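Local atomic coordinates of homoserine kinase (Cytophaga hutchinsonii, PDB entry 4P52), a protein that probably transfers a phosphate from ATP to the hydroxyl of L-homoserine, a step toward threonine, as a member of the GHMP kinase family. Residues A[195-201]-A[314-320]; A[270-276]-A[300-305]; A[168-173]-A[323-328]; A[254-258]-A[279-284]. One frame throughout, in Å; residues are numbered along the deposited sequence.

Contact 1: A[195-201]-A[314-320]; sequences ATIIHPH and IGSDVYV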
# COMPACT_ATOMS: atom_id res chain seq x y z
N ALA A 195 0.16 20.97 -2.52
CA ALA A 195 1.49 20.67 -2.04
C ALA A 195 2.25 21.99 -1.86
O ALA A 195 2.29 22.85 -2.78
CB ALA A 195 2.19 19.81 -3.04
N THR A 196 2.81 22.18 -0.66
CA THR A 196 3.71 23.28 -0.43
C THR A 196 5.09 22.67 -0.37
O THR A 196 5.32 21.77 0.44
CB THR A 196 3.41 24.02 0.89
OG1 THR A 196 2.04 24.43 0.90
CG2 THR A 196 4.28 25.26 1.00
N ILE A 197 5.98 23.14 -1.24
CA ILE A 197 7.39 22.75 -1.26
C ILE A 197 8.24 23.90 -0.72
O ILE A 197 8.09 25.06 -1.15
CB ILE A 197 7.95 22.49 -2.69
CG1 ILE A 197 7.15 21.46 -3.48
CG2 ILE A 197 9.38 22.00 -2.63
CD1 ILE A 197 6.66 20.31 -2.66
N ILE A 198 9.12 23.60 0.23
CA ILE A 198 10.15 24.54 0.64
C ILE A 198 11.54 23.96 0.35
O ILE A 198 11.86 22.81 0.74
CB ILE A 198 10.00 25.02 2.10
CG1 ILE A 198 11.00 26.14 2.39
CG2 ILE A 198 10.08 23.87 3.11
CD1 ILE A 198 10.52 27.07 3.48
N HIS A 199 12.35 24.76 -0.35
CA HIS A 199 13.69 24.37 -0.63
C HIS A 199 14.69 25.29 0.09
O HIS A 199 14.87 26.44 -0.32
CB HIS A 199 13.96 24.38 -2.11
CG HIS A 199 15.41 24.24 -2.43
ND1 HIS A 199 16.16 25.27 -2.94
CD2 HIS A 199 16.26 23.21 -2.19
CE1 HIS A 199 17.42 24.88 -3.04
NE2 HIS A 199 17.51 23.63 -2.61
N PRO A 200 15.38 24.76 1.14
CA PRO A 200 16.38 25.54 1.87
C PRO A 200 17.66 25.74 1.06
O PRO A 200 18.08 24.86 0.32
CB PRO A 200 16.65 24.67 3.09
CG PRO A 200 16.46 23.26 2.59
CD PRO A 200 15.35 23.35 1.58
N HIS A 201 18.30 26.89 1.21
CA HIS A 201 19.54 27.17 0.46
C HIS A 201 20.77 26.59 1.14
O HIS A 201 21.63 27.29 1.65
CB HIS A 201 19.69 28.66 0.21
CG HIS A 201 18.62 29.23 -0.67
ND1 HIS A 201 18.36 30.58 -0.75
CD2 HIS A 201 17.76 28.62 -1.52
CE1 HIS A 201 17.38 30.78 -1.62
NE2 HIS A 201 17.00 29.61 -2.10
N ILE A 314 18.77 30.35 7.34
CA ILE A 314 18.91 29.66 6.07
C ILE A 314 17.88 30.16 5.06
O ILE A 314 16.68 30.14 5.34
CB ILE A 314 18.82 28.13 6.27
CG1 ILE A 314 20.00 27.66 7.13
CG2 ILE A 314 18.80 27.44 4.92
CD1 ILE A 314 20.02 26.20 7.44
N GLY A 315 18.36 30.65 3.91
CA GLY A 315 17.50 31.11 2.81
C GLY A 315 16.64 29.98 2.24
O GLY A 315 17.00 28.80 2.34
N SER A 316 15.51 30.34 1.65
CA SER A 316 14.49 29.36 1.33
C SER A 316 13.61 29.86 0.16
O SER A 316 13.36 31.07 0.02
CB SER A 316 13.64 29.03 2.61
OG SER A 316 12.83 30.11 3.11
N ASP A 317 13.16 28.93 -0.67
CA ASP A 317 12.16 29.23 -1.70
C ASP A 317 10.96 28.33 -1.47
O ASP A 317 11.11 27.13 -1.21
CB ASP A 317 12.71 29.00 -3.11
CG ASP A 317 13.94 29.85 -3.40
OD1 ASP A 317 13.82 31.10 -3.44
OD2 ASP A 317 15.02 29.25 -3.56
N VAL A 318 9.78 28.92 -1.61
CA VAL A 318 8.52 28.22 -1.37
C VAL A 318 7.75 28.15 -2.67
O VAL A 318 7.68 29.13 -3.40
CB VAL A 318 7.71 28.96 -0.29
CG1 VAL A 318 6.34 28.33 -0.09
CG2 VAL A 318 8.48 28.95 1.04
N TYR A 319 7.17 26.99 -2.96
CA TYR A 319 6.30 26.83 -4.12
C TYR A 319 4.99 26.18 -3.69
O TYR A 319 5.00 25.27 -2.84
CB TYR A 319 6.96 25.93 -5.17
CG TYR A 319 8.34 26.36 -5.54
CD1 TYR A 319 9.44 25.90 -4.82
CD2 TYR A 319 8.55 27.23 -6.63
CE1 TYR A 319 10.72 26.29 -5.17
CE2 TYR A 319 9.83 27.65 -6.99
CZ TYR A 319 10.90 27.18 -6.26
OH TYR A 319 12.16 27.57 -6.61
N VAL A 320 3.89 26.61 -4.27
CA VAL A 320 2.59 26.11 -3.87
C VAL A 320 1.84 25.76 -5.13
O VAL A 320 1.77 26.58 -6.05
CB VAL A 320 1.81 27.18 -3.07
CG1 VAL A 320 0.38 26.77 -2.84
CG2 VAL A 320 2.47 27.44 -1.72
O HOH W 1 21.19 30.04 2.98
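Asp317 turns CG anti to its own carbonyl carbon (chi1 -59°), and His201 does the same (chi1 -65°). This swings carboxylate and ring together at the end of the strand pair. Asp317 OD2 meets the ring at its edge, where His201 NE2 donates a hydrogen bond. Ring and carboxylate planes stand 54° apart. One ring face lies over the Gly315 peptide, with His201 ND1 3.5 Å from Gly315 C. With an alanine in place of Asp317, His201 NE2 would probably lose this acceptor and the exposed ring would be freer to turn.

The strands run antiparallel. Ile197 with Tyr319 and His199 with Asp317 are hydrogen-bonded pairs; Ile197 N to Tyr319 O is 2.8 Å. Ile198 CD1 rests on Val318 CG2 at 3.7 Å. Thr196 CG2 lies 3.9 Å from Val318 CG1, while its OG1 bonds Ala298 O.

Strand 316-322 is outermost in this chain's four-stranded antiparallel sheet, and 194-200 also pairs with 288-292. The face bearing Thr196, Ile198 and Pro200 packs on helix 295-310. Ile197 and His199 face Pro113, Ser116 and Leu118, in a loop whose sequence fits the family's glycine-rich phosphate-binding motif.

Contact 2: A[270-276]-A[300-305]; sequences AALDAGA and KIGQAM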
# COMPACT_ATOMS: atom_id res chain seq x y z
N ALA A 270 6.22 23.23 12.43
CA ALA A 270 5.58 24.47 12.02
C ALA A 270 4.52 24.19 10.92
O ALA A 270 3.44 24.77 10.94
CB ALA A 270 6.62 25.49 11.57
N ALA A 271 4.82 23.30 9.99
CA ALA A 271 3.86 22.93 8.97
C ALA A 271 2.64 22.25 9.59
O ALA A 271 1.51 22.56 9.23
CB ALA A 271 4.49 22.03 7.92
N LEU A 272 2.87 21.33 10.52
CA LEU A 272 1.74 20.65 11.16
C LEU A 272 0.93 21.61 12.01
O LEU A 272 -0.30 21.60 11.92
CB LEU A 272 2.18 19.44 11.99
CG LEU A 272 2.72 18.28 11.16
CD1 LEU A 272 3.31 17.24 12.10
CD2 LEU A 272 1.64 17.66 10.28
N ASP A 273 1.58 22.48 12.79
CA ASP A 273 0.82 23.54 13.51
C ASP A 273 0.08 24.49 12.56
O ASP A 273 -0.93 25.04 12.94
CB ASP A 273 1.68 24.35 14.49
CG ASP A 273 2.34 23.48 15.57
OD1 ASP A 273 1.96 22.29 15.72
OD2 ASP A 273 3.26 23.97 16.28
N ALA A 274 0.54 24.68 11.33
CA ALA A 274 -0.21 25.56 10.43
C ALA A 274 -1.35 24.80 9.74
O ALA A 274 -2.07 25.36 8.93
CB ALA A 274 0.69 26.28 9.44
N GLY A 275 -1.52 23.52 10.09
CA GLY A 275 -2.68 22.75 9.64
C GLY A 275 -2.40 21.85 8.45
O GLY A 275 -3.33 21.50 7.72
N ALA A 276 -1.15 21.44 8.23
CA ALA A 276 -0.86 20.54 7.13
C ALA A 276 -1.47 19.18 7.39
O ALA A 276 -1.53 18.75 8.54
CB ALA A 276 0.64 20.39 6.94
N LYS A 300 -0.30 29.57 4.01
CA LYS A 300 0.15 29.78 5.38
C LYS A 300 1.09 28.66 5.91
O LYS A 300 1.99 28.93 6.73
CB LYS A 300 -0.96 30.23 6.34
CG LYS A 300 -2.18 29.36 6.44
CD LYS A 300 -2.89 29.57 7.78
CE LYS A 300 -2.12 28.89 8.93
NZ LYS A 300 -2.86 28.90 10.22
N ILE A 301 0.96 27.44 5.40
CA ILE A 301 1.95 26.43 5.67
C ILE A 301 3.32 26.87 5.14
O ILE A 301 4.31 26.78 5.84
CB ILE A 301 1.52 25.05 5.13
CG1 ILE A 301 0.43 24.46 6.03
CG2 ILE A 301 2.70 24.09 5.08
CD1 ILE A 301 -0.56 23.59 5.27
N GLY A 302 3.37 27.36 3.91
CA GLY A 302 4.59 27.84 3.31
C GLY A 302 5.22 28.94 4.11
O GLY A 302 6.42 28.92 4.35
N GLN A 303 4.41 29.90 4.56
CA GLN A 303 4.88 30.97 5.42
C GLN A 303 5.46 30.50 6.75
O GLN A 303 6.44 31.09 7.24
CB GLN A 303 3.82 32.06 5.62
CG GLN A 303 3.70 33.02 4.44
CD GLN A 303 5.07 33.38 3.78
OE1 GLN A 303 5.55 32.68 2.84
NE2 GLN A 303 5.72 34.46 4.29
N ALA A 304 4.89 29.45 7.33
CA ALA A 304 5.40 28.96 8.61
C ALA A 304 6.70 28.14 8.46
O ALA A 304 7.58 28.20 9.33
CB ALA A 304 4.32 28.18 9.36
N MSE A 305 6.82 27.41 7.36
CA MSE A 305 8.05 26.70 7.06
C MSE A 305 9.17 27.69 6.76
O MSE A 305 10.26 27.56 7.31
CB MSE A 305 7.86 25.67 5.96
CG MSE A 305 6.89 24.57 6.35
SE MSE A 305 6.87 23.13 4.97
CE MSE A 305 6.10 24.05 3.40
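Ile301 sets its two branches against the end of helix 264-273. Its CG1 is anti to the carbonyl carbon (chi1 -74°) and lies 3.9 Å from Ala274 CB. CG2 is anti to the backbone N and touches Ala271 CB at the same distance. CD1 reaches further and sits 3.6 Å from Ala276 CA, close to Ala276 CB as well. One side chain therefore touches the last turn and Ala276, just beyond Gly275. Trimmed to an alanine, Ile301 is likely to leave a gap beside Ala271, Ala274 and Ala276 and cost the helix end much of its apolar contact.

Lys300 works differently. Its chain is bent at chi3 (-75°), and this brings the aliphatic CE to Ala274. CE lies 3.5 Å from Ala274 O and also touches Ala274 CB. Met305, here selenomethionine, lays CG 3.8 Å from Ala271 CB, with SE beside the same methyl. Alanines let the backbones come close. Ala270 CB is 3.6 Å from Ala304 O, and Ala304 CB fits between Ala270 and Ala274.

The helix end is a Schellman motif. Ala276 N bonds Ala271 O and Gly275 N bonds Leu272 O. Gly275 has positive phi (99°), where a side chain would jam against the preceding carbonyl.

Both helices lie on one face of the antiparallel sheet. Ile301 and Ala276 pack on Ala290 of strand 288-292. Met305 reaches Thr196 and Ile198 of strand 194-200. The order of strands and helices is that of a ferredoxin-like fold.

Contact 3: A[168-173]-A[323-328]; sequences CLYGGF and VNQQGP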
# COMPACT_ATOMS: atom_id res chain seq x y z
N CYS A 168 7.16 12.85 -13.66
CA CYS A 168 7.69 13.94 -14.40
C CYS A 168 7.22 13.85 -15.86
O CYS A 168 6.72 14.82 -16.43
CB CYS A 168 9.21 13.97 -14.33
SG CYS A 168 9.84 15.39 -15.23
N LEU A 169 7.39 12.68 -16.45
CA LEU A 169 7.03 12.45 -17.83
C LEU A 169 5.53 12.35 -18.05
O LEU A 169 5.03 12.82 -19.05
CB LEU A 169 7.72 11.17 -18.34
CG LEU A 169 7.35 10.67 -19.74
CD1 LEU A 169 7.76 11.63 -20.87
CD2 LEU A 169 7.97 9.29 -19.93
N TYR A 170 4.81 11.72 -17.12
CA TYR A 170 3.42 11.42 -17.34
C TYR A 170 2.52 12.44 -16.73
O TYR A 170 1.34 12.47 -17.05
CB TYR A 170 3.05 10.07 -16.74
CG TYR A 170 3.70 8.90 -17.41
CD1 TYR A 170 3.98 8.89 -18.76
CD2 TYR A 170 4.04 7.77 -16.67
CE1 TYR A 170 4.59 7.80 -19.37
CE2 TYR A 170 4.64 6.67 -17.27
CZ TYR A 170 4.91 6.69 -18.61
OH TYR A 170 5.49 5.59 -19.19
N GLY A 171 3.06 13.25 -15.83
CA GLY A 171 2.21 14.11 -15.01
C GLY A 171 1.47 13.32 -13.94
O GLY A 171 1.37 12.10 -14.00
N GLY A 172 0.98 14.04 -12.94
CA GLY A 172 0.08 13.46 -11.97
C GLY A 172 0.77 12.76 -10.83
O GLY A 172 1.94 13.05 -10.51
N PHE A 173 0.03 11.84 -10.23
CA PHE A 173 0.46 11.10 -9.07
C PHE A 173 0.62 9.63 -9.45
O PHE A 173 -0.29 9.01 -9.99
CB PHE A 173 -0.59 11.24 -7.98
CG PHE A 173 -0.09 10.85 -6.64
CD1 PHE A 173 0.20 9.51 -6.37
CD2 PHE A 173 0.13 11.81 -5.65
CE1 PHE A 173 0.71 9.13 -5.14
CE2 PHE A 173 0.65 11.45 -4.41
CZ PHE A 173 0.94 10.10 -4.16
N VAL A 323 -1.36 19.12 -7.71
CA VAL A 323 -0.60 18.15 -8.49
C VAL A 323 -0.70 18.51 -9.97
O VAL A 323 -1.79 18.78 -10.49
CB VAL A 323 -1.15 16.73 -8.25
CG1 VAL A 323 -0.48 15.71 -9.19
CG2 VAL A 323 -0.97 16.33 -6.79
N ASN A 324 0.45 18.53 -10.64
CA ASN A 324 0.53 18.92 -12.03
C ASN A 324 0.18 17.71 -12.89
O ASN A 324 0.96 16.77 -12.99
CB ASN A 324 1.93 19.48 -12.30
CG ASN A 324 2.24 19.69 -13.79
OD1 ASN A 324 1.40 19.46 -14.67
ND2 ASN A 324 3.48 20.10 -14.06
N GLN A 325 -1.00 17.73 -13.50
CA GLN A 325 -1.48 16.63 -14.32
C GLN A 325 -0.90 16.63 -15.74
O GLN A 325 -1.05 15.67 -16.46
CB GLN A 325 -2.99 16.70 -14.45
CG GLN A 325 -3.80 16.75 -13.15
CD GLN A 325 -3.62 15.51 -12.29
OE1 GLN A 325 -3.39 14.40 -12.77
NE2 GLN A 325 -3.71 15.71 -10.98
N GLN A 326 -0.28 17.72 -16.15
CA GLN A 326 0.22 17.83 -17.51
C GLN A 326 1.51 17.06 -17.72
O GLN A 326 1.62 16.29 -18.67
CB GLN A 326 0.41 19.30 -17.89
CG GLN A 326 1.06 19.59 -19.24
CD GLN A 326 0.52 18.74 -20.39
OE1 GLN A 326 -0.66 18.38 -20.46
NE2 GLN A 326 1.40 18.43 -21.32
N GLY A 327 2.47 17.25 -16.82
CA GLY A 327 3.80 16.70 -17.01
C GLY A 327 4.56 17.67 -17.90
O GLY A 327 4.46 18.87 -17.70
N PRO A 328 5.32 17.17 -18.89
CA PRO A 328 6.10 18.11 -19.71
C PRO A 328 5.22 18.94 -20.65
O PRO A 328 4.09 18.60 -20.93
CB PRO A 328 7.06 17.21 -20.49
CG PRO A 328 6.59 15.82 -20.29
CD PRO A 328 5.43 15.78 -19.34
O HOH W 2 2.22 13.74 -20.14
O HOH W 3 -0.39 13.97 -18.64
O HOH W 4 -2.68 11.61 -11.22
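Gly172 and Asn324 make the one direct hydrogen bond between these segments. Gly172 N donates to Asn324 O at 2.7 Å, tilted 27° from the carbonyl plane.

Water extends the polar link. One water accepts from Phe173 N and donates to Gln325 OE1, 3.3 Å away. The bend of Gln325 at chi2 (-62°) folds its amide back toward Gly172. Another water sits 2.8 Å from Tyr170 O; it is equally near Gln325 O but has more acceptors around it than protons to give.

Within 323-328 the turn is held by Asn324. Its OD1 accepts from Gln326 N (2.8 Å) and more distantly from Gly327 N, both from the same face of the amide. This is an Asx turn, and Asn324 ND2 bonds Val49 O. Gln326 NE2 also bonds Pro328 O, 2.7 Å away.

Packing is mostly against backbone. Gly171 and Gly327 bring their CA atoms to 3.6 Å, and a CB on either would run into the facing chain. Both have positive phi, which also suits glycine. Val323 CG1 lies 3.6 Å from Gly172 C. CD and CG of Pro328 meet the carbonyl oxygens of Cys168 and Leu169 at the helix end.

The glycine-rich exit of helix 162-170 thus packs on the loop that carries the chain from the four-stranded sheet (316-322) to the larger mixed one (329-330). Gly172 and Asn324 both share backbone bonds with Ala48 of strand 45-49. Leu169 and Pro328 meet on Val126 of helix 120-135, and Cys168 packs on strand 26-36.

Contact 4: A[254-258]-A[279-284]; sequences EPARS and CSISGS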
# COMPACT_ATOMS: atom_id res chain seq x y z
N GLU A 254 12.58 8.87 7.01
CA GLU A 254 12.64 10.21 7.59
C GLU A 254 13.42 10.27 8.93
O GLU A 254 14.30 11.11 9.06
CB GLU A 254 11.25 10.78 7.74
CG GLU A 254 11.20 12.19 8.29
CD GLU A 254 9.88 12.46 9.00
OE1 GLU A 254 8.85 12.69 8.31
OE2 GLU A 254 9.89 12.45 10.27
N PRO A 255 13.13 9.38 9.92
CA PRO A 255 13.95 9.46 11.14
C PRO A 255 15.46 9.26 10.88
O PRO A 255 16.27 9.86 11.57
CB PRO A 255 13.42 8.32 12.02
CG PRO A 255 12.19 7.79 11.36
CD PRO A 255 12.18 8.24 9.94
N ALA A 256 15.84 8.45 9.88
CA ALA A 256 17.24 8.30 9.51
C ALA A 256 17.82 9.53 8.79
O ALA A 256 18.93 9.96 9.13
CB ALA A 256 17.46 7.03 8.69
N ARG A 257 17.09 10.10 7.83
CA ARG A 257 17.59 11.22 7.04
C ARG A 257 17.45 12.60 7.66
O ARG A 257 18.18 13.53 7.33
CB ARG A 257 16.88 11.27 5.72
CG ARG A 257 17.41 10.26 4.75
CD ARG A 257 16.67 10.37 3.44
NE ARG A 257 17.37 9.58 2.46
CZ ARG A 257 16.86 9.18 1.31
NH1 ARG A 257 15.61 9.50 0.98
NH2 ARG A 257 17.61 8.46 0.51
N SER A 258 16.51 12.76 8.56
CA SER A 258 16.19 14.08 9.05
C SER A 258 17.38 14.72 9.80
O SER A 258 17.45 15.94 9.86
CB SER A 258 14.95 14.03 9.94
OG SER A 258 15.31 13.48 11.19
N CYS A 279 3.52 16.09 6.40
CA CYS A 279 4.69 16.81 5.99
C CYS A 279 5.88 15.88 6.10
O CYS A 279 6.04 15.23 7.13
CB CYS A 279 4.86 18.03 6.89
SG CYS A 279 6.45 18.86 6.67
N SER A 280 6.70 15.83 5.05
CA SER A 280 7.92 15.04 5.08
C SER A 280 9.03 15.52 4.14
O SER A 280 8.90 16.56 3.49
CB SER A 280 7.63 13.56 4.81
OG SER A 280 8.71 12.74 5.31
N ILE A 281 10.12 14.77 4.06
CA ILE A 281 11.21 15.09 3.17
C ILE A 281 10.78 14.85 1.74
O ILE A 281 10.17 13.84 1.46
CB ILE A 281 12.44 14.23 3.47
CG1 ILE A 281 12.90 14.48 4.91
CG2 ILE A 281 13.58 14.49 2.46
CD1 ILE A 281 13.81 13.39 5.46
N SER A 282 11.13 15.75 0.83
CA SER A 282 10.86 15.50 -0.57
C SER A 282 12.03 14.76 -1.18
O SER A 282 13.17 15.24 -1.12
CB SER A 282 10.66 16.82 -1.29
OG SER A 282 10.54 16.58 -2.68
N GLY A 283 11.76 13.60 -1.79
CA GLY A 283 12.83 12.75 -2.34
C GLY A 283 13.94 12.51 -1.32
O GLY A 283 13.69 12.02 -0.21
N SER A 284 15.17 12.86 -1.64
CA SER A 284 16.24 12.64 -0.69
C SER A 284 16.63 13.95 0.05
O SER A 284 17.64 14.00 0.77
CB SER A 284 17.42 12.01 -1.41
OG SER A 284 17.81 12.87 -2.45
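Glu254 and Ile281 bring helix 253-257 nearest to strand 278-281, with CA atoms 6.7 Å apart. The helical turn is closed by Ser258 N bonding Glu254 O at 2.8 Å. Past Ile281 the strand gives way to a loop that turns at Gly283, whose positive phi (50°) suits glycine. The loop then brings Ser284 to Arg257.

Ile281 reaches from the strand to the helix. Its CD1 lies 3.7 Å from Arg257 CB and 4.0 Å from Glu254 CA. Glu254 holds CG anti to the backbone N (chi1 -178°) and extends past Ile281 to the strand. There Ser280 OG donates to Glu254 OE1 at 3.0 Å, and the carboxylate oxygen accepts with its anti lone pair. Arg257 runs extended in a different direction, toward Ser284. One face of its guanidinium takes Ser284 CB, 3.7 Å above the plane and offset toward the rim. Its NE bonds Ala209 O. NH1 is near Gly283 O, but the angle is poor for a bond.

The loop sequence matches the C-terminal glycine-rich motif of GHMP kinases. Ser282 OG bonds Gly117 O, which ties it to the loop that probably binds phosphate. Glu254 OE1 also forms a salt bridge with Lys268. The serine hydroxyl and this lysine together probably stabilise the negative carboxylate, while Arg257 meets the loop by packing of its flat group.

In the fold
Contact 3 is the buried one, nearest the centre of the chain; contacts 1, 2 and 4 are partly buried, and contact 2 lies furthest out. Contact 1 rests on a backbone ladder, contact 2 on apolar side chains, contact 3 on glycine backbone, turns and water, and contact 4 on a serine-to-carboxylate hydrogen bond with apolar packing. Contacts 1 and 2 meet directly: Thr196 CG2 and Ile198 CD1 pack on Met305, so helix 295-310 serves both. Contact 2 touches contact 4 through Ala271 and Cys279. Contacts 1 and 4 share one sheet without touching. Segment 323-328 comes soon after 314-320, and contact 3 closes the loop enclosing the other three.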